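Local coordinates for pesticidal crystal protein Cry2Aa (Bacillus thuringiensis serovar kurstaki, PDB 1I5P), which kills dipteran and lepidopteran larvae as an insecticidal delta-endotoxin, binding midgut epithelial cells and promoting their colloid-osmotic lysis, at residues A[21-25]-A[471-475]; A[26-31]-A[59-63]; A[375-379]-A[464-468]; A[394-398]-A[461-465]. Numbering follows the deposited sequence.

Overall arrangement
Starting at the N terminus, 21-25 reaches across most of the chain to meet 471-475, so interaction 1 closes a loop of some 446 residues in which the other three contacts are nested. Interaction 2 follows at once, closing a short, mostly helical loop between 26-31 and helix 53-65 of the helical domain; it touches interaction 1 through Asp-22 and His-28. Interactions 3 and 4 come later, in series with interaction 2. They end on the same strand, 462-469, share Leu-464 and Val-465, and lie with centres about 7 Å apart, joining neighbouring strands 373-377 and 397-400 to another sheet of the beta-prism domain.

Interaction 1. Residues A[21-25]-A[471-475]; sequences HDPFS and KNNIY
The two segments meet mainly as irregular backbone, with Pro-23 nearest Asn-473 (CA to CA 4.5 Å). His-21 and Asp-22 are extended, after which the chain folds into a beta turn closed by Ser-25 N to Asp-22 O at 3.1 Å. Asp-22, with its short carboxylate, makes an Asx turn inside it, OD1 accepting from Phe-24 N at 2.9 Å, while OD2 bonds His-28. On the other side Asn-473 (phi/psi -79/64) is the centre of an inverse gamma turn, with a weak bond from Ile-474 N to Asn-472 O at 2.8 Å.

The polar link is made by Asn-472, whose t side chain points toward 21-25. An amide can accept and donate at once: OD1 takes a nearly linear hydrogen bond from NE2 of His-21 (2.7 Å), which meets it at the ring edge from a t rotamer, and ND2 gives a weak one to the carbonyl O of Asp-22 (2.9 Å).

Packing supplies the rest. Pro-23 packs against the Asn-472/Asn-473 backbone, CB 3.4 Å from Asn-472 O, its own O receiving a CA-H...O contact from Asn-473 CA at 3.4 Å. Phe-24, in the m rotamer, brings CE2 to 3.8 Å from Asn-473 CB and also rests on Leu-486 and Met-268. Two tight turns, Asx and inverse gamma, thus fit together where the N-terminal region meets the start of strand 474-477.

Interaction 2. Residues A[26-31]-A[59-63]; sequences FEHKSL and SFLLK
A short, weakly bonded helix ends at about His-28, with Lys-29 N bonded to Phe-26 O at 3.1 Å; Lys-29 and Ser-30 are then extended (psi 143 and 161), and Leu-31 opens the next helix. Ser-30 is its N-cap, a common place for serine, and its OG bonds Thr-33. Facing this corner is a regular helical turn, 59-63, closed by Lys-63 N to Ser-59 O at 3.0 Å. The closest CA pairs are Leu-31 with Phe-60 (6.8 Å) and Glu-27 with Lys-63 (7.3 Å). The contact therefore sets the helix-to-helix corner of the N-terminal region against helix 53-65 of the helical-bundle domain, which on another side meets helix 238-259 through Leu-61 and Leu-62.

Lys-63 points toward the corner in an m, t, t, m rotamer, long enough to carry its ammonium to the carbonyl end of the short helix. There NZ donates to Phe-26 O and to Lys-29 O, each at 2.9 Å. It also stands 4.8 Å from the centroid of the Phe-26 ring, 14° off the normal, a cation-pi interaction over the face. The same flat ring, on a t rotamer, presents its edge to Ser-59, with CZ 3.6 Å from O, and lies 4.1 Å from Leu-62 CD1 through CZ. Leu-31 CD2 packs on Phe-60 CD1 at 3.7 Å, both residues also touching Ile-80 of helix 74-81.

Interaction 3. Residues A[375-379]-A[464-468]; sequences RSWLD and LVSVH
Strand residues 464-468 run opposite in direction to the end of strand 373-377 and the loop just after it, with CA pairs Leu-464/Leu-378 at 6.6 Å and Ser-466/Ser-376 at 6.8 Å. No backbone hydrogen bond joins them: side chains bridge the gap. At Leu-464 the contact is apolar, Leu-378 CD2 lying 4.0 Å from Leu-464 CB and 3.5 Å from its O. Leu-378 suits this place because its branched m, t side chain points toward the strand and fills the space between the backbones. Val-465 turns away and offers its CA to Leu-378 CD1 at 4.3 Å. Ser-466 points inward, and its small hydroxyl lets OG approach Ser-376 OG to 2.8 Å in a hydrogen bond; both are p rotamers. The following inward residue, His-468, holds its m side chain so that NE2 is 2.7 Å from Ser-466 OG, another hydrogen bond, with Ser-376 OG near the ring edge. Asn-416 extends this buried polar chain by bonding Ser-376 OG.

The arrangement is sheet-to-sheet packing within the beta-prism domain: 462-469 is the central strand between 275-278 and 422-430, while 373-377 lies between 397-400 and 415-416.

Interaction 4. Residues A[394-398]-A[461-465]; sequences QTESF and RAYLV
Two sheets of the beta-prism domain meet here through side chains, and a G1 beta bulge shapes one side: Glu-396 and Ser-397 both face Trp-377 on the neighbouring strand. The segments run in much the same direction, CA 394-to-398 and CA 461-to-464 lying 29° apart, with Glu-396 CA nearest Leu-464 CA at 6.3 Å.

Gln-394 points toward 461-465. Its amide suits a place needing donor and acceptor together: NE2 gives a weak hydrogen bond to Ala-462 O (3.0 Å) and a better one to Glu-396 OE2 (3.0 Å), and OE1 accepts from Leu-335 N. The aliphatic part of Arg-461 lies alongside, CD 3.5 Å from Gln-394 OE1. Thr-395 is out of reach, its hydroxyl bonded to Asp-379 O.

Glu-396 takes the left-handed backbone conformation (phi/psi 55/56) of the bulge, one more often met with glycine. Its m, m side chain turns the carboxylate onto the opposing strand, where OE1 accepts from Leu-464 N at 3.0 Å; the acid thereby gives a strand NH a side-chain acceptor. Tyr-463 flanks it, CD2 3.8 Å from OE2, while its own hydroxyl bonds Gln-283.

Ser-397 points back, its OG bonded to Cys-406 O. Phe-398, an m rotamer directed at the strand, closes the contact with apolar bulk beside Ile-311: the edge of its ring meets Leu-464, CE1 to CD1, at 3.7 Å.

Interaction 1. Residues A[21-25]-A[471-475]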
loop_
_atom_site.group_PDB
_atom_site.type_symbol
_atom_site.label_atom_id
_atom_site.label_comp_id
_atom_site.label_asym_id
_atom_site.label_seq_id
_atom_site.Cartn_x
_atom_site.Cartn_y
_atom_site.Cartn_z
ATOM N N HIS A 21 8.248 14.457 -15.443
ATOM C CA HIS A 21 7.495 13.806 -14.374
ATOM C C HIS A 21 8.340 13.897 -13.104
ATOM O O HIS A 21 9.534 13.610 -13.131
ATOM C CB HIS A 21 7.255 12.332 -14.717
ATOM C CG HIS A 21 6.640 11.539 -13.603
ATOM N ND1 HIS A 21 5.287 11.539 -13.342
ATOM C CD2 HIS A 21 7.200 10.736 -12.670
ATOM C CE1 HIS A 21 5.040 10.770 -12.298
ATOM N NE2 HIS A 21 6.184 10.270 -11.871
ATOM N N ASP A 22 7.726 14.293 -11.994
ATOM C CA ASP A 22 8.453 14.412 -10.733
ATOM C C ASP A 22 8.376 13.111 -9.919
ATOM O O ASP A 22 7.316 12.752 -9.392
ATOM C CB ASP A 22 7.892 15.582 -9.926
ATOM C CG ASP A 22 8.626 15.802 -8.626
ATOM O OD1 ASP A 22 9.640 15.116 -8.387
ATOM O OD2 ASP A 22 8.189 16.670 -7.835
ATOM N N PRO A 23 9.499 12.379 -9.825
ATOM C CA PRO A 23 9.560 11.119 -9.073
ATOM C C PRO A 23 9.387 11.309 -7.562
ATOM O O PRO A 23 9.322 10.337 -6.813
ATOM C CB PRO A 23 10.941 10.577 -9.431
ATOM C CG PRO A 23 11.744 11.836 -9.598
ATOM C CD PRO A 23 10.805 12.664 -10.451
ATOM N N PHE A 24 9.334 12.563 -7.122
ATOM C CA PHE A 24 9.151 12.891 -5.709
ATOM C C PHE A 24 7.981 13.869 -5.560
ATOM O O PHE A 24 7.988 14.721 -4.670
ATOM C CB PHE A 24 10.413 13.542 -5.131
ATOM C CG PHE A 24 11.596 12.622 -5.054
ATOM C CD1 PHE A 24 12.691 12.806 -5.892
ATOM C CD2 PHE A 24 11.616 11.568 -4.148
ATOM C CE1 PHE A 24 13.788 11.957 -5.825
ATOM C CE2 PHE A 24 12.710 10.710 -4.074
ATOM C CZ PHE A 24 13.796 10.906 -4.913
ATOM N N SER A 25 6.980 13.749 -6.430
ATOM C CA SER A 25 5.830 14.646 -6.376
ATOM C C SER A 25 5.150 14.677 -5.004
ATOM O O SER A 25 4.814 15.750 -4.496
ATOM C CB SER A 25 4.819 14.293 -7.477
ATOM O OG SER A 25 4.628 12.894 -7.584
ATOM N N LYS A 471 4.488 4.146 -4.994
ATOM C CA LYS A 471 5.804 4.078 -5.624
ATOM C C LYS A 471 5.963 5.089 -6.751
ATOM O O LYS A 471 5.172 5.112 -7.689
ATOM C CB LYS A 471 6.061 2.673 -6.166
ATOM C CG LYS A 471 7.459 2.490 -6.725
ATOM C CD LYS A 471 8.504 2.778 -5.653
ATOM C CE LYS A 471 9.902 2.441 -6.141
ATOM N NZ LYS A 471 10.907 2.546 -5.043
ATOM N N ASN A 472 6.998 5.916 -6.664
ATOM C CA ASN A 472 7.215 6.932 -7.683
ATOM C C ASN A 472 8.691 7.283 -7.882
ATOM O O ASN A 472 9.076 7.782 -8.944
ATOM C CB ASN A 472 6.408 8.183 -7.305
ATOM C CG ASN A 472 6.267 9.176 -8.451
ATOM O OD1 ASN A 472 6.270 8.802 -9.620
ATOM N ND2 ASN A 472 6.110 10.452 -8.108
ATOM N N ASN A 473 9.523 7.005 -6.880
ATOM C CA ASN A 473 10.945 7.325 -6.982
ATOM C C ASN A 473 11.711 6.306 -7.816
ATOM O O ASN A 473 12.599 5.607 -7.326
ATOM C CB ASN A 473 11.576 7.454 -5.588
ATOM C CG ASN A 473 11.610 6.147 -4.827
ATOM O OD1 ASN A 473 10.650 5.383 -4.837
ATOM N ND2 ASN A 473 12.724 5.892 -4.145
ATOM N N ILE A 474 11.354 6.243 -9.092
ATOM C CA ILE A 474 11.990 5.339 -10.034
ATOM C C ILE A 474 12.848 6.188 -10.964
ATOM O O ILE A 474 12.332 7.000 -11.732
ATOM C CB ILE A 474 10.945 4.588 -10.882
ATOM C CG1 ILE A 474 9.960 3.846 -9.969
ATOM C CG2 ILE A 474 11.650 3.611 -11.818
ATOM C CD1 ILE A 474 8.704 3.347 -10.674
ATOM N N TYR A 475 14.158 6.000 -10.885
ATOM C CA TYR A 475 15.083 6.752 -11.716
ATOM C C TYR A 475 14.859 6.444 -13.190
ATOM O O TYR A 475 14.715 7.344 -14.012
ATOM C CB TYR A 475 16.526 6.413 -11.338
ATOM C CG TYR A 475 17.535 7.083 -12.236
ATOM C CD1 TYR A 475 17.571 8.472 -12.357
ATOM C CD2 TYR A 475 18.438 6.331 -12.983
ATOM C CE1 TYR A 475 18.481 9.098 -13.202
ATOM C CE2 TYR A 475 19.354 6.944 -13.833
ATOM C CZ TYR A 475 19.370 8.329 -13.938
ATOM O OH TYR A 475 20.278 8.942 -14.771
#

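Interaction 2. Residues A[26-31]-A[59-63]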
loop_
_atom_site.group_PDB
_atom_site.type_symbol
_atom_site.label_atom_id
_atom_site.label_comp_id
_atom_site.label_asym_id
_atom_site.label_seq_id
_atom_site.Cartn_x
_atom_site.Cartn_y
_atom_site.Cartn_z
ATOM N N PHE A 26 4.953 13.509 -4.404
ATOM C CA PHE A 26 4.335 13.437 -3.083
ATOM C C PHE A 26 5.173 14.213 -2.069
ATOM O O PHE A 26 4.657 15.038 -1.312
ATOM C CB PHE A 26 4.218 11.984 -2.617
ATOM C CG PHE A 26 3.789 11.843 -1.180
ATOM C CD1 PHE A 26 2.462 12.053 -0.814
ATOM C CD2 PHE A 26 4.717 11.535 -0.187
ATOM C CE1 PHE A 26 2.060 11.954 0.516
ATOM C CE2 PHE A 26 4.328 11.437 1.150
ATOM C CZ PHE A 26 2.995 11.647 1.498
ATOM N N GLU A 27 6.471 13.941 -2.052
ATOM C CA GLU A 27 7.363 14.620 -1.120
ATOM C C GLU A 27 7.403 16.134 -1.357
ATOM O O GLU A 27 7.586 16.907 -0.419
ATOM C CB GLU A 27 8.784 14.050 -1.228
ATOM C CG GLU A 27 8.977 12.625 -0.709
ATOM C CD GLU A 27 8.306 11.560 -1.567
ATOM O OE1 GLU A 27 8.201 11.744 -2.798
ATOM O OE2 GLU A 27 7.893 10.520 -1.006
ATOM N N HIS A 28 7.214 16.555 -2.605
ATOM C CA HIS A 28 7.261 17.975 -2.954
ATOM C C HIS A 28 5.934 18.690 -2.749
ATOM O O HIS A 28 5.847 19.910 -2.875
ATOM C CB HIS A 28 7.714 18.136 -4.407
ATOM C CG HIS A 28 9.156 17.799 -4.630
ATOM N ND1 HIS A 28 9.660 17.445 -5.864
ATOM C CD2 HIS A 28 10.209 17.785 -3.778
ATOM C CE1 HIS A 28 10.959 17.229 -5.762
ATOM N NE2 HIS A 28 11.318 17.429 -4.508
ATOM N N LYS A 29 4.905 17.917 -2.431
ATOM C CA LYS A 29 3.572 18.455 -2.213
ATOM C C LYS A 29 3.374 18.907 -0.773
ATOM O O LYS A 29 3.870 18.272 0.154
ATOM C CB LYS A 29 2.528 17.385 -2.539
ATOM C CG LYS A 29 1.618 17.725 -3.691
ATOM C CD LYS A 29 0.640 16.587 -3.954
ATOM C CE LYS A 29 0.856 15.992 -5.330
ATOM N NZ LYS A 29 -0.103 14.889 -5.621
ATOM N N SER A 30 2.651 20.009 -0.591
ATOM C CA SER A 30 2.357 20.512 0.748
ATOM C C SER A 30 1.180 19.700 1.281
ATOM O O SER A 30 0.442 19.085 0.511
ATOM C CB SER A 30 1.953 21.982 0.694
ATOM O OG SER A 30 0.701 22.124 0.047
ATOM N N LEU A 31 0.995 19.707 2.594
ATOM C CA LEU A 31 -0.103 18.961 3.186
ATOM C C LEU A 31 -1.442 19.563 2.742
ATOM O O LEU A 31 -2.403 18.837 2.500
ATOM C CB LEU A 31 0.013 18.974 4.711
ATOM C CG LEU A 31 -0.891 17.988 5.457
ATOM C CD1 LEU A 31 -0.635 16.562 4.967
ATOM C CD2 LEU A 31 -0.628 18.091 6.952
ATOM N N SER A 59 -0.757 10.522 4.855
ATOM C CA SER A 59 0.216 11.314 4.109
ATOM C C SER A 59 1.029 12.149 5.099
ATOM O O SER A 59 2.252 12.269 4.986
ATOM C CB SER A 59 -0.502 12.231 3.119
ATOM O OG SER A 59 -1.203 11.472 2.153
ATOM N N PHE A 60 0.322 12.710 6.074
ATOM C CA PHE A 60 0.926 13.523 7.121
ATOM C C PHE A 60 1.955 12.721 7.925
ATOM O O PHE A 60 3.079 13.177 8.152
ATOM C CB PHE A 60 -0.181 14.040 8.046
ATOM C CG PHE A 60 0.317 14.591 9.355
ATOM C CD1 PHE A 60 0.882 15.862 9.422
ATOM C CD2 PHE A 60 0.197 13.844 10.526
ATOM C CE1 PHE A 60 1.318 16.388 10.633
ATOM C CE2 PHE A 60 0.630 14.360 11.747
ATOM C CZ PHE A 60 1.193 15.640 11.800
ATOM N N LEU A 61 1.572 11.526 8.364
ATOM C CA LEU A 61 2.490 10.700 9.143
ATOM C C LEU A 61 3.706 10.301 8.309
ATOM O O LEU A 61 4.837 10.319 8.801
ATOM C CB LEU A 61 1.764 9.465 9.687
ATOM C CG LEU A 61 0.650 9.809 10.686
ATOM C CD1 LEU A 61 -0.033 8.530 11.181
ATOM C CD2 LEU A 61 1.240 10.589 11.860
ATOM N N LEU A 62 3.475 9.951 7.046
ATOM C CA LEU A 62 4.566 9.585 6.147
ATOM C C LEU A 62 5.585 10.728 6.075
ATOM O O LEU A 62 6.789 10.494 6.118
ATOM C CB LEU A 62 4.022 9.283 4.743
ATOM C CG LEU A 62 3.368 7.907 4.518
ATOM C CD1 LEU A 62 2.598 7.894 3.206
ATOM C CD2 LEU A 62 4.446 6.827 4.526
ATOM N N LYS A 63 5.093 11.961 5.989
ATOM C CA LYS A 63 5.966 13.131 5.915
ATOM C C LYS A 63 6.699 13.442 7.222
ATOM O O LYS A 63 7.805 13.979 7.201
ATOM C CB LYS A 63 5.161 14.350 5.468
ATOM C CG LYS A 63 4.797 14.334 3.991
ATOM C CD LYS A 63 4.017 15.571 3.593
ATOM C CE LYS A 63 3.890 15.680 2.084
ATOM N NZ LYS A 63 5.174 16.015 1.409
#

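Interaction 3. Residues A[375-379]-A[464-468]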
loop_
_atom_site.group_PDB
_atom_site.type_symbol
_atom_site.label_atom_id
_atom_site.label_comp_id
_atom_site.label_asym_id
_atom_site.label_seq_id
_atom_site.Cartn_x
_atom_site.Cartn_y
_atom_site.Cartn_z
ATOM N N ARG A 375 -5.498 6.029 -13.591
ATOM C CA ARG A 375 -6.926 5.782 -13.454
ATOM C C ARG A 375 -7.413 4.674 -14.385
ATOM O O ARG A 375 -6.975 4.585 -15.536
ATOM C CB ARG A 375 -7.675 7.089 -13.739
ATOM C CG ARG A 375 -9.162 7.077 -13.443
ATOM C CD ARG A 375 -9.770 8.435 -13.780
ATOM N NE ARG A 375 -9.315 9.518 -12.903
ATOM C CZ ARG A 375 -9.934 9.891 -11.785
ATOM N NH1 ARG A 375 -11.038 9.262 -11.399
ATOM N NH2 ARG A 375 -9.474 10.915 -11.069
ATOM N N SER A 376 -8.316 3.827 -13.888
ATOM C CA SER A 376 -8.860 2.733 -14.696
ATOM C C SER A 376 -10.384 2.611 -14.585
ATOM O O SER A 376 -10.979 3.041 -13.598
ATOM C CB SER A 376 -8.233 1.407 -14.273
ATOM O OG SER A 376 -8.616 1.073 -12.946
ATOM N N TRP A 377 -10.994 2.034 -15.617
ATOM C CA TRP A 377 -12.436 1.771 -15.676
ATOM C C TRP A 377 -12.516 0.270 -15.946
ATOM O O TRP A 377 -12.065 -0.201 -16.987
ATOM C CB TRP A 377 -13.091 2.542 -16.823
ATOM C CG TRP A 377 -13.156 4.020 -16.593
ATOM C CD1 TRP A 377 -14.212 4.727 -16.096
ATOM C CD2 TRP A 377 -12.116 4.971 -16.840
ATOM N NE1 TRP A 377 -13.896 6.061 -16.021
ATOM C CE2 TRP A 377 -12.615 6.238 -16.468
ATOM C CE3 TRP A 377 -10.809 4.873 -17.337
ATOM C CZ2 TRP A 377 -11.850 7.405 -16.581
ATOM C CZ3 TRP A 377 -10.048 6.032 -17.449
ATOM C CH2 TRP A 377 -10.573 7.282 -17.071
ATOM N N LEU A 378 -13.092 -0.479 -15.012
ATOM C CA LEU A 378 -13.160 -1.926 -15.149
ATOM C C LEU A 378 -14.558 -2.525 -15.056
ATOM O O LEU A 378 -14.725 -3.746 -15.149
ATOM C CB LEU A 378 -12.282 -2.554 -14.071
ATOM C CG LEU A 378 -10.873 -1.965 -13.951
ATOM C CD1 LEU A 378 -10.251 -2.367 -12.617
ATOM C CD2 LEU A 378 -10.023 -2.449 -15.120
ATOM N N ASP A 379 -15.555 -1.670 -14.872
ATOM C CA ASP A 379 -16.937 -2.120 -14.738
ATOM C C ASP A 379 -17.514 -2.728 -16.010
ATOM O O ASP A 379 -17.062 -2.439 -17.121
ATOM C CB ASP A 379 -17.837 -0.954 -14.306
ATOM C CG ASP A 379 -17.548 -0.474 -12.890
ATOM O OD1 ASP A 379 -16.707 -1.089 -12.197
ATOM O OD2 ASP A 379 -18.176 0.517 -12.467
ATOM N N LEU A 464 -9.848 -7.216 -16.162
ATOM C CA LEU A 464 -8.631 -6.637 -15.615
ATOM C C LEU A 464 -8.715 -6.055 -14.215
ATOM O O LEU A 464 -9.778 -5.630 -13.751
ATOM C CB LEU A 464 -8.090 -5.578 -16.577
ATOM C CG LEU A 464 -8.004 -6.055 -18.029
ATOM C CD1 LEU A 464 -7.347 -4.988 -18.882
ATOM C CD2 LEU A 464 -7.220 -7.359 -18.100
ATOM N N VAL A 465 -7.558 -6.046 -13.563
ATOM C CA VAL A 465 -7.394 -5.541 -12.213
ATOM C C VAL A 465 -6.273 -4.507 -12.235
ATOM O O VAL A 465 -5.178 -4.782 -12.731
ATOM C CB VAL A 465 -6.992 -6.693 -11.255
ATOM C CG1 VAL A 465 -6.598 -6.142 -9.884
ATOM C CG2 VAL A 465 -8.141 -7.695 -11.141
ATOM N N SER A 466 -6.542 -3.312 -11.719
ATOM C CA SER A 466 -5.505 -2.289 -11.673
ATOM C C SER A 466 -4.853 -2.319 -10.287
ATOM O O SER A 466 -5.535 -2.448 -9.267
ATOM C CB SER A 466 -6.081 -0.898 -11.990
ATOM O OG SER A 466 -7.179 -0.569 -11.163
ATOM N N VAL A 467 -3.524 -2.243 -10.272
ATOM C CA VAL A 467 -2.746 -2.275 -9.040
ATOM C C VAL A 467 -2.204 -0.879 -8.767
ATOM O O VAL A 467 -1.352 -0.375 -9.505
ATOM C CB VAL A 467 -1.558 -3.255 -9.159
ATOM C CG1 VAL A 467 -0.918 -3.464 -7.797
ATOM C CG2 VAL A 467 -2.033 -4.585 -9.741
ATOM N N HIS A 468 -2.701 -0.268 -7.700
ATOM C CA HIS A 468 -2.308 1.087 -7.335
ATOM C C HIS A 468 -1.298 1.119 -6.194
ATOM O O HIS A 468 -1.458 0.435 -5.176
ATOM C CB HIS A 468 -3.554 1.885 -6.945
ATOM C CG HIS A 468 -4.645 1.830 -7.970
ATOM N ND1 HIS A 468 -5.060 2.935 -8.680
ATOM C CD2 HIS A 468 -5.401 0.795 -8.409
ATOM C CE1 HIS A 468 -6.026 2.583 -9.513
ATOM N NE2 HIS A 468 -6.251 1.289 -9.365
#

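Interaction 4. Residues A[394-398]-A[461-465]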
loop_
_atom_site.group_PDB
_atom_site.type_symbol
_atom_site.label_atom_id
_atom_site.label_comp_id
_atom_site.label_asym_id
_atom_site.label_seq_id
_atom_site.Cartn_x
_atom_site.Cartn_y
_atom_site.Cartn_z
ATOM N N GLN A 394 -18.217 -4.065 -21.650
ATOM C CA GLN A 394 -17.071 -4.133 -20.761
ATOM C C GLN A 394 -16.370 -2.792 -20.978
ATOM O O GLN A 394 -16.721 -2.049 -21.899
ATOM C CB GLN A 394 -16.152 -5.299 -21.145
ATOM C CG GLN A 394 -16.405 -6.570 -20.337
ATOM C CD GLN A 394 -15.478 -7.705 -20.731
ATOM O OE1 GLN A 394 -15.773 -8.472 -21.645
ATOM N NE2 GLN A 394 -14.348 -7.815 -20.043
ATOM N N THR A 395 -15.412 -2.462 -20.121
ATOM C CA THR A 395 -14.672 -1.211 -20.255
ATOM C C THR A 395 -13.198 -1.562 -20.443
ATOM O O THR A 395 -12.682 -1.531 -21.558
ATOM C CB THR A 395 -14.841 -0.310 -19.003
ATOM O OG1 THR A 395 -14.795 -1.114 -17.817
ATOM C CG2 THR A 395 -16.170 0.445 -19.058
ATOM N N GLU A 396 -12.534 -1.916 -19.349
ATOM C CA GLU A 396 -11.131 -2.294 -19.389
ATOM C C GLU A 396 -10.330 -1.171 -20.038
ATOM O O GLU A 396 -9.622 -1.394 -21.022
ATOM C CB GLU A 396 -10.955 -3.586 -20.197
ATOM C CG GLU A 396 -12.017 -4.663 -19.953
ATOM C CD GLU A 396 -12.042 -5.193 -18.524
ATOM O OE1 GLU A 396 -11.068 -4.973 -17.777
ATOM O OE2 GLU A 396 -13.037 -5.846 -18.150
ATOM N N SER A 397 -10.449 0.032 -19.482
ATOM C CA SER A 397 -9.761 1.204 -20.014
ATOM C C SER A 397 -8.823 1.821 -18.987
ATOM O O SER A 397 -9.001 1.642 -17.779
ATOM C CB SER A 397 -10.793 2.239 -20.471
ATOM O OG SER A 397 -10.172 3.445 -20.867
ATOM N N PHE A 398 -7.823 2.550 -19.466
ATOM C CA PHE A 398 -6.857 3.172 -18.576
ATOM C C PHE A 398 -6.466 4.556 -19.069
ATOM O O PHE A 398 -6.480 4.831 -20.271
ATOM C CB PHE A 398 -5.612 2.285 -18.445
ATOM C CG PHE A 398 -5.908 0.876 -18.003
ATOM C CD1 PHE A 398 -6.352 -0.075 -18.918
ATOM C CD2 PHE A 398 -5.782 0.507 -16.662
ATOM C CE1 PHE A 398 -6.664 -1.375 -18.507
ATOM C CE2 PHE A 398 -6.093 -0.790 -16.246
ATOM C CZ PHE A 398 -6.536 -1.730 -17.169
ATOM N N ARG A 461 -13.400 -14.750 -21.370
ATOM C CA ARG A 461 -13.412 -13.343 -21.008
ATOM C C ARG A 461 -12.219 -12.981 -20.136
ATOM O O ARG A 461 -11.677 -13.820 -19.421
ATOM C CB ARG A 461 -14.700 -13.009 -20.252
ATOM C CG ARG A 461 -15.975 -13.095 -21.087
ATOM C CD ARG A 461 -16.102 -11.907 -22.014
ATOM N NE ARG A 461 -17.395 -11.865 -22.692
ATOM C CZ ARG A 461 -17.729 -12.620 -23.731
ATOM N NH1 ARG A 461 -16.865 -13.492 -24.233
ATOM N NH2 ARG A 461 -18.931 -12.494 -24.275
ATOM N N ALA A 462 -11.814 -11.718 -20.212
ATOM C CA ALA A 462 -10.709 -11.212 -19.415
ATOM C C ALA A 462 -11.204 -9.980 -18.670
ATOM O O ALA A 462 -11.662 -9.025 -19.287
ATOM C CB ALA A 462 -9.531 -10.844 -20.311
ATOM N N TYR A 463 -11.130 -10.020 -17.344
ATOM C CA TYR A 463 -11.546 -8.899 -16.512
ATOM C C TYR A 463 -10.302 -8.406 -15.787
ATOM O O TYR A 463 -9.767 -9.086 -14.915
ATOM C CB TYR A 463 -12.627 -9.350 -15.528
ATOM C CG TYR A 463 -13.865 -9.869 -16.230
ATOM C CD1 TYR A 463 -14.149 -11.237 -16.278
ATOM C CD2 TYR A 463 -14.733 -8.992 -16.877
ATOM C CE1 TYR A 463 -15.277 -11.716 -16.958
ATOM C CE2 TYR A 463 -15.858 -9.455 -17.559
ATOM C CZ TYR A 463 -16.127 -10.814 -17.596
ATOM O OH TYR A 463 -17.246 -11.248 -18.274
ATOM N N LEU A 464 -9.848 -7.216 -16.162
ATOM C CA LEU A 464 -8.631 -6.637 -15.615
ATOM C C LEU A 464 -8.715 -6.055 -14.215
ATOM O O LEU A 464 -9.778 -5.630 -13.751
ATOM C CB LEU A 464 -8.090 -5.578 -16.577
ATOM C CG LEU A 464 -8.004 -6.055 -18.029
ATOM C CD1 LEU A 464 -7.347 -4.988 -18.882
ATOM C CD2 LEU A 464 -7.220 -7.359 -18.100
ATOM N N VAL A 465 -7.558 -6.046 -13.563
ATOM C CA VAL A 465 -7.394 -5.541 -12.213
ATOM C C VAL A 465 -6.273 -4.507 -12.235
ATOM O O VAL A 465 -5.178 -4.782 -12.731
ATOM C CB VAL A 465 -6.992 -6.693 -11.255
ATOM C CG1 VAL A 465 -6.598 -6.142 -9.884
ATOM C CG2 VAL A 465 -8.141 -7.695 -11.141
#